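Side-chain contacts in BPT4 GENE 59 helicase assembly protein (Enterobacteria phage T4, PDB 1C1K), which loads the replicative helicase onto fork DNA covered by the single-stranded-DNA-binding protein during phage T4 DNA replication, recombination and repair: residues D35-K38 / Y39-M43; I74-S77 / N78-N82; G88-D92 / A93-V97; S145-F148 / K149-Q152; N154-F158 / E159-L163. All coordinates share one frame; numbering follows the deposited sequence.

Contact 1. Residues D35-K38 / Y39-M43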
loop_
_atom_site.group_PDB
_atom_site.type_symbol
_atom_site.label_atom_id
_atom_site.label_comp_id
_atom_site.label_asym_id
_atom_site.label_seq_id
_atom_site.Cartn_x
_atom_site.Cartn_y
_atom_site.Cartn_z
ATOM N N ASP A 35 14.154 0.425 4.467
ATOM C CA ASP A 35 13.115 0.800 5.416
ATOM C C ASP A 35 13.220 2.303 5.600
ATOM O O ASP A 35 14.036 2.784 6.389
ATOM C CB ASP A 35 13.329 0.094 6.753
ATOM C CG ASP A 35 12.148 0.253 7.697
ATOM O OD1 ASP A 35 11.388 1.237 7.569
ATOM O OD2 ASP A 35 11.979 -0.612 8.576
ATOM N N VAL A 36 12.396 3.043 4.866
ATOM C CA VAL A 36 12.432 4.497 4.941
ATOM C C VAL A 36 12.164 5.054 6.333
ATOM O O VAL A 36 12.578 6.167 6.647
ATOM C CB VAL A 36 11.431 5.144 3.950
ATOM C CG1 VAL A 36 11.850 4.848 2.525
ATOM C CG2 VAL A 36 10.023 4.648 4.223
ATOM N N ILE A 37 11.467 4.292 7.169
ATOM C CA ILE A 37 11.178 4.765 8.514
ATOM C C ILE A 37 12.409 4.556 9.383
ATOM O O ILE A 37 12.803 5.436 10.142
ATOM C CB ILE A 37 9.974 4.021 9.136
ATOM C CG1 ILE A 37 8.729 4.205 8.254
ATOM C CG2 ILE A 37 9.716 4.537 10.545
ATOM C CD1 ILE A 37 8.396 5.652 7.919
ATOM N N LYS A 38 13.023 3.388 9.259
ATOM C CA LYS A 38 14.223 3.087 10.036
ATOM C C LYS A 38 15.319 4.113 9.739
ATOM O O LYS A 38 16.042 4.526 10.636
ATOM C CB LYS A 38 14.722 1.673 9.700
ATOM C CG LYS A 38 16.139 1.352 10.176
ATOM C CD LYS A 38 16.487 -0.108 9.890
ATOM C CE LYS A 38 17.835 -0.514 10.483
ATOM N NZ LYS A 38 18.522 0.599 11.204
ATOM N N TYR A 39 15.420 4.532 8.481
ATOM C CA TYR A 39 16.451 5.478 8.072
ATOM C C TYR A 39 15.966 6.910 7.904
ATOM O O TYR A 39 16.660 7.743 7.320
ATOM C CB TYR A 39 17.103 5.001 6.776
ATOM C CG TYR A 39 17.921 3.743 6.961
ATOM C CD1 TYR A 39 17.418 2.501 6.593
ATOM C CD2 TYR A 39 19.192 3.796 7.526
ATOM C CE1 TYR A 39 18.158 1.336 6.787
ATOM C CE2 TYR A 39 19.942 2.640 7.725
ATOM C CZ TYR A 39 19.419 1.417 7.354
ATOM O OH TYR A 39 20.151 0.277 7.568
ATOM N N ASN A 40 14.778 7.189 8.418
ATOM C CA ASN A 40 14.205 8.529 8.351
ATOM C C ASN A 40 14.230 9.183 6.973
ATOM O O ASN A 40 14.659 10.330 6.825
ATOM C CB ASN A 40 14.906 9.435 9.359
ATOM C CG ASN A 40 14.101 10.668 9.684
ATOM O OD1 ASN A 40 14.656 11.694 10.074
ATOM N ND2 ASN A 40 12.785 10.579 9.525
ATOM N N TRP A 41 13.764 8.444 5.971
ATOM C CA TRP A 41 13.676 8.924 4.590
ATOM C C TRP A 41 14.963 9.498 3.989
ATOM O O TRP A 41 14.939 10.451 3.200
ATOM C CB TRP A 41 12.544 9.947 4.472
ATOM C CG TRP A 41 11.223 9.386 4.893
ATOM C CD1 TRP A 41 10.735 9.313 6.164
ATOM C CD2 TRP A 41 10.214 8.827 4.040
ATOM N NE1 TRP A 41 9.482 8.743 6.159
ATOM C CE2 TRP A 41 9.138 8.435 4.870
ATOM C CE3 TRP A 41 10.113 8.617 2.656
ATOM C CZ2 TRP A 41 7.973 7.847 4.359
ATOM C CZ3 TRP A 41 8.955 8.031 2.150
ATOM C CH2 TRP A 41 7.902 7.654 3.002
ATOM N N CYS A 42 16.082 8.894 4.363
ATOM C CA CYS A 42 17.384 9.290 3.855
ATOM C C CYS A 42 18.034 8.034 3.321
ATOM O O CYS A 42 17.887 6.959 3.899
ATOM C CB CYS A 42 18.258 9.851 4.973
ATOM S SG CYS A 42 17.718 11.429 5.616
ATOM N N MET A 43 18.746 8.161 2.213
ATOM C CA MET A 43 19.436 7.016 1.640
ATOM C C MET A 43 20.475 7.511 0.660
ATOM O O MET A 43 20.260 8.495 -0.051
ATOM C CB MET A 43 18.455 6.078 0.924
ATOM C CG MET A 43 19.069 4.727 0.538
ATOM S SD MET A 43 17.936 3.611 -0.349
ATOM C CE MET A 43 18.061 4.290 -1.994
#
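Val-36 and Trp-41 meet methyl to ring face: Val-36 CG2 sits 3.8 Å from the centroid of the six-membered ring of Trp-41, close to the ring normal, a CH-pi contact, while Val-36 CB stands over the middle of the indole. Ile-37 runs alongside the same indole, its CD1 reaching Trp-41 NE1 at 3.7 Å. At the other end of the turn Lys-38 and Tyr-39, neighbours in sequence, point the same way. With CG of Lys-38 anti to the backbone N (chi1 166°), the aliphatic chain is laid over one face of the phenol, CG 4.1 Å from the ring centroid. Lys-38 NZ then lies 4.5 Å from that centroid, an off-centre cation-pi contact. Tyr-34 stacks on the Tyr-39 ring as well.

Within the loop between helices 16-30 and 47-52, Ile-37 to Asn-40 form a type I turn, with Trp-41 N bonded to Val-36 O at 2.7 Å. Asp-35, just ahead of it, makes an Asx turn: OD1 takes Ile-37 N at 3.1 Å and also Lys-38 N at 3.2 Å, both from one face of the carboxylate. Its OD2 forms a salt bridge with Lys-195. The chemistry thus divides the turn: an apolar end, where Val-36, Ile-37 and Trp-41 all touch Ile-196, and a more exposed end where a lysine ammonium is probably stabilised by the tyrosine pi cloud.

Contact 2. Residues I74-S77 / N78-N82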
loop_
_atom_site.group_PDB
_atom_site.type_symbol
_atom_site.label_atom_id
_atom_site.label_comp_id
_atom_site.label_asym_id
_atom_site.label_seq_id
_atom_site.Cartn_x
_atom_site.Cartn_y
_atom_site.Cartn_z
ATOM N N ILE A 74 3.225 10.638 -4.900
ATOM C CA ILE A 74 3.249 10.175 -6.282
ATOM C C ILE A 74 3.952 8.813 -6.320
ATOM O O ILE A 74 3.447 7.854 -6.900
ATOM C CB ILE A 74 4.030 11.160 -7.195
ATOM C CG1 ILE A 74 3.176 12.392 -7.500
ATOM C CG2 ILE A 74 4.422 10.474 -8.506
ATOM C CD1 ILE A 74 3.988 13.584 -8.020
ATOM N N PHE A 75 5.120 8.723 -5.691
ATOM C CA PHE A 75 5.861 7.471 -5.704
ATOM C C PHE A 75 5.212 6.373 -4.881
ATOM O O PHE A 75 5.152 5.231 -5.334
ATOM C CB PHE A 75 7.304 7.709 -5.257
ATOM C CG PHE A 75 8.077 8.603 -6.192
ATOM C CD1 PHE A 75 8.939 9.573 -5.694
ATOM C CD2 PHE A 75 7.910 8.501 -7.575
ATOM C CE1 PHE A 75 9.623 10.432 -6.556
ATOM C CE2 PHE A 75 8.588 9.355 -8.446
ATOM C CZ PHE A 75 9.448 10.326 -7.933
ATOM N N ILE A 76 4.715 6.708 -3.692
ATOM C CA ILE A 76 4.075 5.712 -2.838
ATOM C C ILE A 76 2.820 5.143 -3.503
ATOM O O ILE A 76 2.682 3.927 -3.638
ATOM C CB ILE A 76 3.690 6.306 -1.459
ATOM C CG1 ILE A 76 4.953 6.641 -0.665
ATOM C CG2 ILE A 76 2.857 5.299 -0.664
ATOM C CD1 ILE A 76 4.700 7.556 0.525
ATOM N N SER A 77 1.909 6.016 -3.921
ATOM C CA SER A 77 0.677 5.554 -4.559
ATOM C C SER A 77 0.965 4.622 -5.727
ATOM O O SER A 77 0.353 3.557 -5.842
ATOM C CB SER A 77 -0.166 6.742 -5.035
ATOM O OG SER A 77 0.463 7.433 -6.097
ATOM N N ASN A 78 1.905 5.006 -6.587
ATOM C CA ASN A 78 2.255 4.187 -7.745
ATOM C C ASN A 78 2.920 2.866 -7.388
ATOM O O ASN A 78 2.534 1.811 -7.891
ATOM C CB ASN A 78 3.181 4.958 -8.686
ATOM C CG ASN A 78 2.423 5.827 -9.660
ATOM O OD1 ASN A 78 2.003 5.368 -10.725
ATOM N ND2 ASN A 78 2.235 7.092 -9.301
ATOM N N LEU A 79 3.926 2.912 -6.524
ATOM C CA LEU A 79 4.637 1.693 -6.162
ATOM C C LEU A 79 3.812 0.714 -5.341
ATOM O O LEU A 79 4.135 -0.473 -5.275
ATOM C CB LEU A 79 5.936 2.047 -5.434
ATOM C CG LEU A 79 6.983 2.633 -6.384
ATOM C CD1 LEU A 79 8.054 3.354 -5.589
ATOM C CD2 LEU A 79 7.597 1.516 -7.222
ATOM N N VAL A 80 2.745 1.197 -4.716
ATOM C CA VAL A 80 1.900 0.309 -3.927
ATOM C C VAL A 80 0.773 -0.291 -4.760
ATOM O O VAL A 80 0.655 -1.517 -4.873
ATOM C CB VAL A 80 1.245 1.034 -2.726
ATOM C CG1 VAL A 80 0.149 0.152 -2.126
ATOM C CG2 VAL A 80 2.280 1.359 -1.680
ATOM N N ALA A 81 -0.036 0.581 -5.358
ATOM C CA ALA A 81 -1.201 0.165 -6.135
ATOM C C ALA A 81 -1.089 0.115 -7.654
ATOM O O ALA A 81 -1.963 -0.450 -8.307
ATOM C CB ALA A 81 -2.390 1.027 -5.746
ATOM N N ASN A 82 -0.047 0.708 -8.228
ATOM C CA ASN A 82 0.107 0.671 -9.681
ATOM C C ASN A 82 1.005 -0.501 -10.069
ATOM O O ASN A 82 2.231 -0.414 -9.990
ATOM C CB ASN A 82 0.698 1.988 -10.202
ATOM C CG ASN A 82 0.658 2.081 -11.721
ATOM O OD1 ASN A 82 0.335 1.108 -12.404
ATOM N ND2 ASN A 82 0.988 3.248 -12.254
#
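Asn-78 reaches back one helical turn to Ile-74, its ND2 giving Ile-74 O a nearly straight bond of 2.8 Å (171° at the hydrogen) with the oxygen in the plane of the amide. The same carbonyl takes Asn-78 N at 3.3 Å from the opposite face of its plane, so one oxygen is gripped twice by one residue. ND2 also bonds to Ala-95 O at the start of helix 95-107. The other end of the amide is held too: Asn-82 ND2 bonds to Asn-78 OD1 at 2.8 Å, in the carbonyl plane and at 170°. With both ends engaged, the Asn-78 amide is fixed against flipping.

This is the last part of helix 68-81, whose regular i to i+4 ladder runs on through Leu-79, Val-80 and Ala-81. Asn-82 leaves helical geometry and is at once the N-cap of helix 83-86, its OD1 accepting from Asp-84 N. Asparagine amides therefore tie the helix end to the next helix start.

The hydrocarbon contacts along the helix are few and light. Ile-76 CG2 and Val-80 CG2 lie side by side at 4.1 Å, and Phe-75 CB stays 4.4 Å from Leu-79 CD1. These side chains also pack on other helices: Phe-75 and Leu-79 on helix 16-30, Ile-76 and Val-80 on Tyr-193 of helix 181-196. Ala-81 is partly exposed, unlike its buried neighbours, though its CB touches Tyr-102.

Contact 3. Residues G88-D92 / A93-V97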
loop_
_atom_site.group_PDB
_atom_site.type_symbol
_atom_site.label_atom_id
_atom_site.label_comp_id
_atom_site.label_asym_id
_atom_site.label_seq_id
_atom_site.Cartn_x
_atom_site.Cartn_y
_atom_site.Cartn_z
ATOM N N GLY A 88 7.996 -2.374 -13.687
ATOM C CA GLY A 88 8.329 -1.415 -14.730
ATOM C C GLY A 88 8.824 -0.087 -14.183
ATOM O O GLY A 88 8.550 0.254 -13.031
ATOM N N ASP A 89 9.548 0.667 -15.009
ATOM C CA ASP A 89 10.096 1.965 -14.609
ATOM C C ASP A 89 9.007 2.999 -14.344
ATOM O O ASP A 89 8.003 3.061 -15.053
ATOM C CB ASP A 89 11.043 2.498 -15.683
ATOM C CG ASP A 89 12.414 1.848 -15.631
ATOM O OD1 ASP A 89 13.172 1.990 -16.613
ATOM O OD2 ASP A 89 12.737 1.199 -14.614
ATOM N N ILE A 90 9.231 3.822 -13.328
ATOM C CA ILE A 90 8.271 4.839 -12.935
ATOM C C ILE A 90 8.006 5.862 -14.033
ATOM O O ILE A 90 6.909 6.412 -14.121
ATOM C CB ILE A 90 8.739 5.561 -11.639
ATOM C CG1 ILE A 90 7.609 6.431 -11.085
ATOM C CG2 ILE A 90 9.986 6.397 -11.917
ATOM C CD1 ILE A 90 6.441 5.637 -10.561
ATOM N N SER A 91 9.005 6.115 -14.876
ATOM C CA SER A 91 8.845 7.072 -15.969
ATOM C C SER A 91 8.012 6.501 -17.125
ATOM O O SER A 91 7.699 7.218 -18.075
ATOM C CB SER A 91 10.216 7.508 -16.496
ATOM O OG SER A 91 10.998 6.386 -16.855
ATOM N N ASP A 92 7.669 5.217 -17.034
ATOM C CA ASP A 92 6.880 4.518 -18.057
ATOM C C ASP A 92 5.517 4.093 -17.512
ATOM O O ASP A 92 4.713 3.512 -18.239
ATOM C CB ASP A 92 7.588 3.229 -18.511
ATOM C CG ASP A 92 8.942 3.479 -19.161
ATOM O OD1 ASP A 92 9.074 4.465 -19.913
ATOM O OD2 ASP A 92 9.871 2.672 -18.924
ATOM N N ALA A 93 5.256 4.371 -16.238
ATOM C CA ALA A 93 4.002 3.939 -15.613
ATOM C C ALA A 93 2.818 4.888 -15.628
ATOM O O ALA A 93 1.807 4.591 -14.988
ATOM C CB ALA A 93 4.273 3.507 -14.166
ATOM N N ASP A 94 2.917 6.007 -16.347
ATOM C CA ASP A 94 1.822 6.978 -16.383
ATOM C C ASP A 94 1.538 7.370 -14.930
ATOM O O ASP A 94 0.389 7.534 -14.517
ATOM C CB ASP A 94 0.577 6.341 -17.008
ATOM C CG ASP A 94 -0.319 7.353 -17.692
ATOM O OD1 ASP A 94 -1.455 6.979 -18.060
ATOM O OD2 ASP A 94 0.109 8.518 -17.864
ATOM N N ALA A 95 2.616 7.532 -14.173
ATOM C CA ALA A 95 2.560 7.846 -12.750
ATOM C C ALA A 95 1.736 9.043 -12.289
ATOM O O ALA A 95 1.045 8.965 -11.275
ATOM C CB ALA A 95 3.983 7.973 -12.216
ATOM N N LEU A 96 1.810 10.157 -13.004
ATOM C CA LEU A 96 1.067 11.335 -12.576
ATOM C C LEU A 96 -0.435 11.126 -12.695
ATOM O O LEU A 96 -1.200 11.524 -11.814
ATOM C CB LEU A 96 1.507 12.561 -13.380
ATOM C CG LEU A 96 2.556 13.475 -12.729
ATOM C CD1 LEU A 96 3.159 12.835 -11.480
ATOM C CD2 LEU A 96 3.639 13.790 -13.751
ATOM N N VAL A 97 -0.856 10.493 -13.784
ATOM C CA VAL A 97 -2.271 10.225 -13.983
ATOM C C VAL A 97 -2.737 9.308 -12.858
ATOM O O VAL A 97 -3.754 9.566 -12.217
ATOM C CB VAL A 97 -2.518 9.532 -15.338
ATOM C CG1 VAL A 97 -3.895 8.898 -15.355
ATOM C CG2 VAL A 97 -2.391 10.536 -16.464
HETATM O O HOH W 1 5.318 7.963 -15.517
HETATM O O HOH W 2 4.703 7.362 -18.072
#
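Ile-90 and Ala-95 form a small apolar contact at the entry to helix 95-107, where the loop following helix 83-86 bends into the first helical turn. Ile-90 CD1 lies 3.8 Å from Ala-95 CB. The isoleucine starts away from the later residues, but CG1 is anti to the backbone N (chi1 -169°), and the following bend at CG1 brings CD1 to the alanine methyl.

Water carries much of the polar link. One molecule donates to Ile-90 O at 2.6 Å and accepts from Ala-95 N at 3.0 Å, bridging the loop carbonyl and the first helical amide. A second donates to Ser-91 O at 3.0 Å and takes Asp-94 N at 2.8 Å. The direct bond across the bend, Ala-93 N to Ile-90 O, is weak at 3.4 Å. Asp-94 holds the N-cap position, yet its side chain makes no capping bond; waters accept from the amides of Asp-94 and Ala-95.

Ser-91 OG is turned to Asp-55 OD2, its hydrogen-bond partner outside the loop. Ala-95 O receives ND2 of Asn-78 on helix 68-81, and Ala-93 O receives ND2 of Asn-82 just past that helix's end. Ile-90 is buried between two helices, touching Phe-58 and Phe-59 of helix 56-65 as well as Phe-75 and Asn-78 of helix 68-81, while Leu-96 reaches Leu-62 and Ile-74 of the same pair.

Contact 4. Residues S145-F148 / K149-Q152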
loop_
_atom_site.group_PDB
_atom_site.type_symbol
_atom_site.label_atom_id
_atom_site.label_comp_id
_atom_site.label_asym_id
_atom_site.label_seq_id
_atom_site.Cartn_x
_atom_site.Cartn_y
_atom_site.Cartn_z
ATOM N N SER A 145 -6.600 -17.439 1.148
ATOM C CA SER A 145 -7.712 -17.099 2.026
ATOM C C SER A 145 -8.682 -16.263 1.216
ATOM O O SER A 145 -8.312 -15.700 0.182
ATOM C CB SER A 145 -7.235 -16.296 3.245
ATOM O OG SER A 145 -6.664 -15.052 2.862
ATOM N N TYR A 146 -9.926 -16.182 1.672
ATOM C CA TYR A 146 -10.901 -15.382 0.956
ATOM C C TYR A 146 -10.475 -13.917 0.974
ATOM O O TYR A 146 -10.550 -13.232 -0.048
ATOM C CB TYR A 146 -12.278 -15.526 1.597
ATOM C CG TYR A 146 -13.009 -16.790 1.207
ATOM C CD1 TYR A 146 -13.469 -17.675 2.181
ATOM C CD2 TYR A 146 -13.272 -17.083 -0.134
ATOM C CE1 TYR A 146 -14.179 -18.826 1.830
ATOM C CE2 TYR A 146 -13.979 -18.227 -0.496
ATOM C CZ TYR A 146 -14.429 -19.091 0.493
ATOM O OH TYR A 146 -15.136 -20.218 0.145
ATOM N N ILE A 147 -10.008 -13.431 2.124
ATOM C CA ILE A 147 -9.615 -12.030 2.199
ATOM C C ILE A 147 -8.470 -11.706 1.241
ATOM O O ILE A 147 -8.459 -10.636 0.621
ATOM C CB ILE A 147 -9.276 -11.605 3.666
ATOM C CG1 ILE A 147 -9.330 -10.076 3.781
ATOM C CG2 ILE A 147 -7.917 -12.155 4.096
ATOM C CD1 ILE A 147 -10.716 -9.480 3.547
ATOM N N PHE A 148 -7.510 -12.616 1.098
ATOM C CA PHE A 148 -6.417 -12.369 0.164
ATOM C C PHE A 148 -6.962 -12.389 -1.262
ATOM O O PHE A 148 -6.575 -11.576 -2.095
ATOM C CB PHE A 148 -5.326 -13.431 0.306
ATOM C CG PHE A 148 -4.194 -13.275 -0.682
ATOM C CD1 PHE A 148 -3.675 -12.016 -0.980
ATOM C CD2 PHE A 148 -3.650 -14.386 -1.320
ATOM C CE1 PHE A 148 -2.635 -11.869 -1.896
ATOM C CE2 PHE A 148 -2.609 -14.247 -2.238
ATOM C CZ PHE A 148 -2.102 -12.982 -2.525
ATOM N N LYS A 149 -7.871 -13.323 -1.540
ATOM C CA LYS A 149 -8.463 -13.441 -2.870
ATOM C C LYS A 149 -9.209 -12.169 -3.241
ATOM O O LYS A 149 -9.193 -11.752 -4.401
ATOM C CB LYS A 149 -9.426 -14.636 -2.929
ATOM C CG LYS A 149 -8.747 -15.974 -3.147
ATOM C CD LYS A 149 -9.748 -17.119 -3.099
ATOM C CE LYS A 149 -9.057 -18.474 -3.097
ATOM N NZ LYS A 149 -8.064 -18.609 -4.188
ATOM N N LEU A 150 -9.862 -11.556 -2.260
ATOM C CA LEU A 150 -10.608 -10.329 -2.505
ATOM C C LEU A 150 -9.644 -9.199 -2.854
ATOM O O LEU A 150 -9.945 -8.341 -3.688
ATOM C CB LEU A 150 -11.448 -9.964 -1.280
ATOM C CG LEU A 150 -12.644 -10.896 -1.038
ATOM C CD1 LEU A 150 -13.324 -10.548 0.281
ATOM C CD2 LEU A 150 -13.624 -10.781 -2.204
ATOM N N LEU A 151 -8.477 -9.196 -2.220
ATOM C CA LEU A 151 -7.494 -8.167 -2.518
ATOM C C LEU A 151 -6.986 -8.387 -3.940
ATOM O O LEU A 151 -6.851 -7.442 -4.716
ATOM C CB LEU A 151 -6.324 -8.242 -1.536
ATOM C CG LEU A 151 -5.141 -7.321 -1.841
ATOM C CD1 LEU A 151 -5.585 -5.864 -1.768
ATOM C CD2 LEU A 151 -4.020 -7.603 -0.850
ATOM N N GLN A 152 -6.711 -9.643 -4.275
ATOM C CA GLN A 152 -6.222 -9.998 -5.601
ATOM C C GLN A 152 -7.176 -9.529 -6.689
ATOM O O GLN A 152 -6.746 -9.021 -7.725
ATOM C CB GLN A 152 -6.057 -11.514 -5.712
ATOM C CG GLN A 152 -4.784 -12.060 -5.101
ATOM C CD GLN A 152 -4.695 -13.568 -5.228
ATOM O OE1 GLN A 152 -5.486 -14.300 -4.632
ATOM N NE2 GLN A 152 -3.733 -14.042 -6.012
#
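Phe-148 CG is anti to the backbone N (chi1 177°) and Gln-152 CG is anti to its own carbonyl carbon (chi1 -80°), a pairing that swings ring and amide together one helical turn apart. The amide of Gln-152 is stacked on one face of the phenyl ring, the planes only 5° apart. Its CD comes 3.7 Å from Phe-148 CE2, displaced toward the rim, and Gln-152 CG makes a CH-pi contact 4.0 Å from the ring centroid. Leu-151 CD2 approaches the ring edge instead, 4.4 Å from Phe-148 CD1. Phe-148 also meets Trp-183 and Tyr-186 of helix 181-196 edge-to-face.

On another side of the helix, Ile-147 CD1 and Leu-150 CD1 touch more loosely at 4.3 Å, and both residues pack on Ile-120 of helix 109-126. The backbone carries i to i+4 bonds from Lys-149 N to Ser-145 O and onward to Gln-152.

Ser-145 OG accepts from Phe-148 N at 3.1 Å and is also hydrogen-bonded to His-174 NE2. A serine at the N-cap whose hydroxyl takes the amide three residues on is the classical start of an alpha helix, here helix 146-152.

Contact 5. Residues N154-F158 / E159-L163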
loop_
_atom_site.group_PDB
_atom_site.type_symbol
_atom_site.label_atom_id
_atom_site.label_comp_id
_atom_site.label_asym_id
_atom_site.label_seq_id
_atom_site.Cartn_x
_atom_site.Cartn_y
_atom_site.Cartn_z
ATOM N N ASN A 154 -9.035 -7.101 -6.574
ATOM C CA ASN A 154 -9.194 -5.657 -6.467
ATOM C C ASN A 154 -10.588 -5.238 -5.992
ATOM O O ASN A 154 -11.065 -4.147 -6.319
ATOM C CB ASN A 154 -8.877 -4.990 -7.811
ATOM C CG ASN A 154 -8.798 -3.482 -7.707
ATOM O OD1 ASN A 154 -8.190 -2.938 -6.781
ATOM N ND2 ASN A 154 -9.416 -2.794 -8.658
ATOM N N ILE A 155 -11.234 -6.108 -5.218
ATOM C CA ILE A 155 -12.554 -5.808 -4.674
ATOM C C ILE A 155 -12.367 -4.913 -3.442
ATOM O O ILE A 155 -13.228 -4.097 -3.114
ATOM C CB ILE A 155 -13.305 -7.112 -4.294
ATOM C CG1 ILE A 155 -13.864 -7.767 -5.563
ATOM C CG2 ILE A 155 -14.447 -6.809 -3.339
ATOM C CD1 ILE A 155 -13.547 -9.235 -5.691
ATOM N N ILE A 156 -11.226 -5.075 -2.771
ATOM C CA ILE A 156 -10.881 -4.268 -1.607
ATOM C C ILE A 156 -9.491 -3.700 -1.847
ATOM O O ILE A 156 -8.730 -4.232 -2.651
ATOM C CB ILE A 156 -10.894 -5.093 -0.288
ATOM C CG1 ILE A 156 -9.770 -6.129 -0.282
ATOM C CG2 ILE A 156 -12.260 -5.746 -0.106
ATOM C CD1 ILE A 156 -9.694 -6.924 1.019
ATOM N N SER A 157 -9.166 -2.617 -1.156
ATOM C CA SER A 157 -7.875 -1.961 -1.328
ATOM C C SER A 157 -6.787 -2.442 -0.375
ATOM O O SER A 157 -7.049 -3.180 0.580
ATOM C CB SER A 157 -8.051 -0.456 -1.150
ATOM O OG SER A 157 -8.379 -0.172 0.196
ATOM N N PHE A 158 -5.558 -2.014 -0.646
ATOM C CA PHE A 158 -4.426 -2.370 0.197
ATOM C C PHE A 158 -4.622 -1.720 1.560
ATOM O O PHE A 158 -4.302 -2.313 2.586
ATOM C CB PHE A 158 -3.116 -1.861 -0.416
ATOM C CG PHE A 158 -2.421 -2.866 -1.289
ATOM C CD1 PHE A 158 -2.854 -3.092 -2.590
ATOM C CD2 PHE A 158 -1.326 -3.579 -0.816
ATOM C CE1 PHE A 158 -2.207 -4.011 -3.408
ATOM C CE2 PHE A 158 -0.674 -4.500 -1.625
ATOM C CZ PHE A 158 -1.114 -4.717 -2.924
ATOM N N GLU A 159 -5.150 -0.498 1.576
ATOM C CA GLU A 159 -5.364 0.199 2.839
ATOM C C GLU A 159 -6.376 -0.560 3.696
ATOM O O GLU A 159 -6.211 -0.664 4.912
ATOM C CB GLU A 159 -5.834 1.640 2.591
ATOM C CG GLU A 159 -4.769 2.545 1.960
ATOM C CD GLU A 159 -4.693 2.393 0.453
ATOM O OE1 GLU A 159 -5.588 1.744 -0.128
ATOM O OE2 GLU A 159 -3.742 2.919 -0.157
ATOM N N THR A 160 -7.420 -1.091 3.063
ATOM C CA THR A 160 -8.428 -1.851 3.789
ATOM C C THR A 160 -7.795 -3.120 4.349
ATOM O O THR A 160 -7.998 -3.457 5.513
ATOM C CB THR A 160 -9.613 -2.232 2.880
ATOM O OG1 THR A 160 -10.453 -1.087 2.701
ATOM C CG2 THR A 160 -10.433 -3.365 3.505
ATOM N N PHE A 161 -7.017 -3.811 3.526
ATOM C CA PHE A 161 -6.357 -5.036 3.967
ATOM C C PHE A 161 -5.473 -4.745 5.182
ATOM O O PHE A 161 -5.494 -5.478 6.178
ATOM C CB PHE A 161 -5.502 -5.616 2.834
ATOM C CG PHE A 161 -5.169 -7.077 3.008
ATOM C CD1 PHE A 161 -4.099 -7.473 3.811
ATOM C CD2 PHE A 161 -5.927 -8.060 2.366
ATOM C CE1 PHE A 161 -3.787 -8.826 3.973
ATOM C CE2 PHE A 161 -5.623 -9.417 2.521
ATOM C CZ PHE A 161 -4.550 -9.798 3.327
ATOM N N ILE A 162 -4.705 -3.662 5.115
ATOM C CA ILE A 162 -3.820 -3.324 6.218
ATOM C C ILE A 162 -4.601 -2.832 7.432
ATOM O O ILE A 162 -4.194 -3.052 8.570
ATOM C CB ILE A 162 -2.754 -2.298 5.770
ATOM C CG1 ILE A 162 -1.830 -2.958 4.739
ATOM C CG2 ILE A 162 -1.920 -1.835 6.963
ATOM C CD1 ILE A 162 -0.996 -1.983 3.930
ATOM N N LEU A 163 -5.733 -2.181 7.205
ATOM C CA LEU A 163 -6.549 -1.721 8.324
ATOM C C LEU A 163 -7.112 -2.950 9.057
ATOM O O LEU A 163 -7.099 -3.012 10.286
ATOM C CB LEU A 163 -7.687 -0.823 7.820
ATOM C CG LEU A 163 -7.320 0.660 7.640
ATOM C CD1 LEU A 163 -8.356 1.335 6.755
ATOM C CD2 LEU A 163 -7.236 1.348 8.993
HETATM O O HOH W 3 -8.855 2.423 0.623
#
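The Phe-161 ring is met at its edge, near its plane, by Ile-156 CD1, which stops 4.2 Å from Phe-161 CD2 as the two side chains slant across each other. Around that ring Trp-183 and Leu-190 of helix 181-196 and Ile-147 and Leu-151 of helix 146-152 supply further packing. The other phenyl, Phe-158, packs on Leu-190; its carbonyl accepts Ile-162 N at 2.9 Å.

Ile-156 also sets its CB against Thr-160 CG2, at 4.2 Å. These contacts sit at the start of helix 158-168. Ser-157 is its N-cap: with OG between the backbone N and the carbonyl carbon (chi1 68°), the hydroxyl faces the helix end and takes Thr-160 N at 3.2 Å, the usual serine cap. Ser-157 O receives Phe-161 N at 3.0 Å. Just upstream, Asn-154 has a positive phi and closes the preceding helix 146-152 in a Schellman motif.

A water lies 2.7 Å from Ser-157 OG and gives a weak bond to Glu-159 OE1 at 3.4 Å. Glu-159 folds back at chi2 (83°), and its OE2 is hydrogen-bonded to the hydroxyls of Tyr-193 and Tyr-102, partners that could stabilise a charged form of this buried carboxylate. Asp-116 OD1 bonds to both Thr-160 OG1 and Ser-157 N, fastening the cap to helix 109-126.

The five contacts follow one another along the chain, contacts 1 to 3 in the N-terminal half of the sequence and contacts 4 and 5 in the C-terminal half. Contacts 2 and 3 have centres about 9 Å apart and join helix 68-81 to the start of helix 95-107. Contacts 4 and 5 are also about 9 Å apart: contact 4 lies along helix 146-152, contact 5 on the loop after it and the first turns of helix 158-168. Trp-41 of contact 1 touches Ile-76 of contact 2, while Val-80 of contact 2 packs on Phe-158 of contact 5, a bridge between the two halves. Contacts 1 and 4, about 30 Å between centres, lie on opposite sides of the chain's centre, consistent with the two-domain, mostly helical fold.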